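Local coordinates for computational Design of Enzyme (Synthetic construct, PDB 3TP4), which probably carries a computationally designed catalytic triad with an activated nucleophile, built on a glycosyl hydrolase family 26 TIM-barrel scaffold, at residues Q194-Y197 / R198-E202; R232-P235 / G236-F239. All coordinates share one frame; numbering follows the deposited sequence.

Contact 1. Residues Q194-Y197 / R198-E202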
loop_
_atom_site.group_PDB
_atom_site.type_symbol
_atom_site.label_atom_id
_atom_site.label_comp_id
_atom_site.label_asym_id
_atom_site.label_seq_id
_atom_site.Cartn_x
_atom_site.Cartn_y
_atom_site.Cartn_z
ATOM N N GLN A 194 -2.603 12.336 -3.068
ATOM C CA GLN A 194 -1.207 12.446 -2.669
ATOM C C GLN A 194 -1.083 13.023 -1.258
ATOM O O GLN A 194 -0.270 12.556 -0.467
ATOM C CB GLN A 194 -0.422 13.290 -3.680
ATOM C CG GLN A 194 -0.219 12.597 -5.022
ATOM C CD GLN A 194 0.224 13.551 -6.116
ATOM O OE1 GLN A 194 -0.065 14.750 -6.069
ATOM N NE2 GLN A 194 0.927 13.020 -7.114
ATOM N N GLU A 195 -1.888 14.031 -0.929
ATOM C CA GLU A 195 -1.796 14.591 0.414
ATOM C C GLU A 195 -2.335 13.617 1.451
ATOM O O GLU A 195 -1.828 13.569 2.570
ATOM C CB GLU A 195 -2.485 15.959 0.525
ATOM C CG GLU A 195 -1.821 17.028 -0.331
ATOM C CD GLU A 195 -0.313 17.138 -0.083
ATOM O OE1 GLU A 195 0.133 16.997 1.078
ATOM O OE2 GLU A 195 0.422 17.369 -1.057
ATOM N N LEU A 196 -3.348 12.827 1.081
ATOM C CA LEU A 196 -3.890 11.824 1.999
ATOM C C LEU A 196 -2.821 10.775 2.303
ATOM O O LEU A 196 -2.599 10.417 3.459
ATOM C CB LEU A 196 -5.132 11.129 1.405
ATOM C CG LEU A 196 -5.574 9.812 2.063
ATOM C CD1 LEU A 196 -5.954 10.015 3.518
ATOM C CD2 LEU A 196 -6.736 9.131 1.299
ATOM N N TYR A 197 -2.171 10.279 1.253
ATOM C CA TYR A 197 -1.151 9.246 1.420
ATOM C C TYR A 197 0.001 9.810 2.259
ATOM O O TYR A 197 0.495 9.147 3.181
ATOM C CB TYR A 197 -0.641 8.771 0.052
ATOM C CG TYR A 197 0.219 7.518 0.099
ATOM C CD1 TYR A 197 1.536 7.566 0.552
ATOM C CD2 TYR A 197 -0.281 6.292 -0.337
ATOM C CE1 TYR A 197 2.333 6.413 0.591
ATOM C CE2 TYR A 197 0.505 5.137 -0.303
ATOM C CZ TYR A 197 1.807 5.208 0.164
ATOM O OH TYR A 197 2.577 4.062 0.210
ATOM N N ARG A 198 0.430 11.027 1.930
ATOM C CA ARG A 198 1.582 11.651 2.604
ATOM C C ARG A 198 1.294 11.874 4.086
ATOM O O ARG A 198 2.121 11.551 4.942
ATOM C CB ARG A 198 1.985 12.963 1.916
ATOM C CG ARG A 198 2.625 12.756 0.525
ATOM C CD ARG A 198 2.574 14.019 -0.317
ATOM N NE ARG A 198 3.117 13.811 -1.658
ATOM C CZ ARG A 198 2.989 14.683 -2.660
ATOM N NH1 ARG A 198 2.331 15.820 -2.486
ATOM N NH2 ARG A 198 3.518 14.415 -3.842
ATOM N N PHE A 199 0.121 12.430 4.387
ATOM C CA PHE A 199 -0.301 12.573 5.780
ATOM C C PHE A 199 -0.330 11.235 6.490
ATOM O O PHE A 199 0.094 11.122 7.630
ATOM C CB PHE A 199 -1.688 13.200 5.888
ATOM C CG PHE A 199 -2.219 13.234 7.295
ATOM C CD1 PHE A 199 -1.738 14.164 8.207
ATOM C CD2 PHE A 199 -3.193 12.334 7.710
ATOM C CE1 PHE A 199 -2.217 14.200 9.503
ATOM C CE2 PHE A 199 -3.686 12.365 9.005
ATOM C CZ PHE A 199 -3.190 13.291 9.907
ATOM N N THR A 200 -0.862 10.218 5.824
ATOM C CA THR A 200 -0.938 8.897 6.433
ATOM C C THR A 200 0.452 8.433 6.872
ATOM O O THR A 200 0.636 7.912 7.991
ATOM C CB THR A 200 -1.547 7.872 5.457
ATOM O OG1 THR A 200 -2.928 8.185 5.230
ATOM C CG2 THR A 200 -1.439 6.454 6.011
ATOM N N VAL A 201 1.426 8.613 5.984
ATOM C CA VAL A 201 2.789 8.179 6.268
ATOM C C VAL A 201 3.379 9.006 7.405
ATOM O O VAL A 201 3.999 8.478 8.323
ATOM C CB VAL A 201 3.702 8.313 5.044
ATOM C CG1 VAL A 201 5.150 8.167 5.470
ATOM C CG2 VAL A 201 3.359 7.256 3.987
ATOM N N GLU A 202 3.168 10.313 7.339
ATOM C CA GLU A 202 3.728 11.225 8.328
ATOM C C GLU A 202 3.079 11.033 9.705
ATOM O O GLU A 202 3.767 10.989 10.727
ATOM C CB GLU A 202 3.599 12.671 7.822
ATOM C CG GLU A 202 4.579 12.952 6.678
ATOM C CD GLU A 202 4.163 14.090 5.766
ATOM O OE1 GLU A 202 3.048 14.639 5.940
ATOM O OE2 GLU A 202 4.969 14.435 4.869
HETATM O O HOH W 1 0.791 17.062 -4.825
#

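Contact 2. Residues R232-P235 / G236-F239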
loop_
_atom_site.group_PDB
_atom_site.type_symbol
_atom_site.label_atom_id
_atom_site.label_comp_id
_atom_site.label_asym_id
_atom_site.label_seq_id
_atom_site.Cartn_x
_atom_site.Cartn_y
_atom_site.Cartn_z
ATOM N N ARG A 232 0.008 8.840 -12.215
ATOM C CA ARG A 232 -0.911 9.947 -11.924
ATOM C C ARG A 232 -1.078 10.212 -10.424
ATOM O O ARG A 232 -1.071 11.365 -9.988
ATOM C CB ARG A 232 -2.283 9.727 -12.584
ATOM C CG ARG A 232 -2.424 10.438 -13.931
ATOM C CD ARG A 232 -3.582 9.891 -14.780
ATOM N NE ARG A 232 -4.862 10.516 -14.456
ATOM C CZ ARG A 232 -5.984 10.346 -15.155
ATOM N NH1 ARG A 232 -5.995 9.567 -16.231
ATOM N NH2 ARG A 232 -7.101 10.963 -14.777
ATOM N N THR A 233 -1.212 9.145 -9.638
ATOM C CA THR A 233 -1.503 9.279 -8.219
ATOM C C THR A 233 -0.303 8.973 -7.315
ATOM O O THR A 233 -0.461 8.800 -6.104
ATOM C CB THR A 233 -2.691 8.371 -7.814
ATOM O OG1 THR A 233 -2.320 6.989 -7.940
ATOM C CG2 THR A 233 -3.909 8.647 -8.718
ATOM N N TYR A 234 0.890 8.911 -7.902
ATOM C CA TYR A 234 2.100 8.552 -7.166
ATOM C C TYR A 234 2.396 9.532 -6.026
ATOM O O TYR A 234 2.518 10.726 -6.256
ATOM C CB TYR A 234 3.280 8.535 -8.127
ATOM C CG TYR A 234 4.596 8.126 -7.502
ATOM C CD1 TYR A 234 4.713 6.924 -6.805
ATOM C CD2 TYR A 234 5.733 8.921 -7.641
ATOM C CE1 TYR A 234 5.920 6.539 -6.247
ATOM C CE2 TYR A 234 6.951 8.539 -7.089
ATOM C CZ TYR A 234 7.032 7.347 -6.388
ATOM O OH TYR A 234 8.230 6.958 -5.836
ATOM N N PRO A 235 2.520 9.029 -4.788
ATOM C CA PRO A 235 2.748 9.931 -3.650
ATOM C C PRO A 235 4.150 10.553 -3.599
ATOM O O PRO A 235 4.322 11.582 -2.948
ATOM C CB PRO A 235 2.522 9.021 -2.424
ATOM C CG PRO A 235 1.713 7.909 -2.917
ATOM C CD PRO A 235 2.195 7.672 -4.340
ATOM N N GLY A 236 5.130 9.941 -4.256
ATOM C CA GLY A 236 6.481 10.487 -4.264
ATOM C C GLY A 236 7.521 9.545 -3.682
ATOM O O GLY A 236 7.202 8.702 -2.842
ATOM N N ASP A 237 8.772 9.716 -4.104
ATOM C CA ASP A 237 9.870 8.855 -3.665
ATOM C C ASP A 237 10.075 8.830 -2.152
ATOM O O ASP A 237 10.484 7.809 -1.596
ATOM C CB ASP A 237 11.185 9.271 -4.324
ATOM C CG ASP A 237 11.140 9.182 -5.838
ATOM O OD1 ASP A 237 10.208 8.562 -6.390
ATOM O OD2 ASP A 237 12.059 9.730 -6.475
ATOM N N ALA A 238 9.804 9.943 -1.479
ATOM C CA ALA A 238 10.009 9.998 -0.031
ATOM C C ALA A 238 8.916 9.261 0.730
ATOM O O ALA A 238 8.952 9.187 1.956
ATOM C CB ALA A 238 10.076 11.454 0.442
ATOM N N PHE A 239 7.941 8.719 0.007
ATOM C CA PHE A 239 6.737 8.189 0.652
ATOM C C PHE A 239 6.398 6.731 0.344
ATOM O O PHE A 239 5.580 6.131 1.038
ATOM C CB PHE A 239 5.535 9.080 0.316
ATOM C CG PHE A 239 5.682 10.479 0.828
ATOM C CD1 PHE A 239 5.386 10.772 2.145
ATOM C CD2 PHE A 239 6.153 11.490 0.005
ATOM C CE1 PHE A 239 5.544 12.060 2.646
ATOM C CE2 PHE A 239 6.308 12.786 0.489
ATOM C CZ PHE A 239 5.994 13.068 1.818
#

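Contact 1. Residues Q194-Y197 / R198-E202
Arg-198 lies alongside Gln-194 one turn further down helix 190-207, an outer helix of the TIM barrel, and its guanidinium stacks on the glutamine side chain with the amide plane turned by only 20°. Gln-194 CB sits over the middle of one guanidinium face, 3.8 Å from Arg-198 CZ. Glu-195 comes in at the edge of the same group: bent at chi2 (-52°), its chain turns back so that OE2 forms a salt bridge with Arg-198 NH1 at 2.8 Å, within the guanidinium plane but above the carboxylate plane. A water accepts a second bond from Arg-198 NH1 (3.1 Å) and donates to Gln-194 OE1 (2.8 Å). Gln-194 NE2 donates to Tyr-234 O and Arg-198 NE to Pro-235 O. On another side of the helix, Leu-196 O accepts twice, from Thr-200 N and, at 2.9 Å, from Thr-200 OG1; the two donors approach opposite faces of the carbonyl plane. That hydroxyl also pairs with Trp-173 NE1. Tyr-197 CE1 packs obliquely on Val-201 CG2 at 3.6 Å. Glu-195 OE1 and Glu-202 OE2 bind the two ring nitrogens of His-376, in the region of the Ig-like domain. With a carboxylate at each nitrogen, that imidazole is probably favoured in its protonated form, and Arg-198 probably offsets part of the negative charge of Glu-195.

Contact 2. Residues R232-P235 / G236-F239
Tyr-234 folds over Gly-236 and reaches Asp-237, in the loop that leads from helix 227-230 to barrel strand 242-249 and closes with a type I beta turn over Gly-236 to Phe-239. The turn is held by Phe-239 N bonding to Gly-236 O at 2.9 Å. The polar link between side chains is the bond from Tyr-234 OH to Asp-237 OD1, 2.6 Å long; the oxygen lies near the plane of the phenol and uses its anti lone pair, with ring and carboxylate planes 60° apart. Asp-237 OD1 also forms a salt bridge with Lys-274, so two donors share one oxygen. The CH-pi contact places Gly-236 CA 3.9 Å from the Tyr-234 ring centroid, over the face. With CG anti to the backbone N (chi1 -178°), the ring is carried forward along the chain and lies across the Gly-236 backbone. Glycine suits this position: at its backbone angles a CB would run into Pro-235 O. A leucine in place of Tyr-234 would probably leave Asp-237 OD1 without its phenol donor and Gly-236 CA without a ring face to rest on. Apolar packing joins Pro-235 to Phe-239, whose ring also meets His-376 edge-to-face. Pro-235 CB stands 4.1 Å from Phe-239 CB, and Pro-235 O approaches the Phe-239 ring obliquely, 3.5 Å from CD2.

How the contacts relate
Contact 1 precedes contact 2 along the chain, with barrel strand 213-217 and helix 227-230 between them, yet their centres are only 10 Å apart. Helix 190-207 lies against the loop that enters strand 242-249, and two of its side chains one turn apart donate to consecutive loop carbonyls. Further along the loop, Phe-239 meets the helix too: its O lies against Tyr-197 CE1 and its CE1 against Glu-202 OE2. Both contacts also meet His-376 of strand 374-379, so the helix and the loop together form part of the barrel surface on which the Ig-like domain rests.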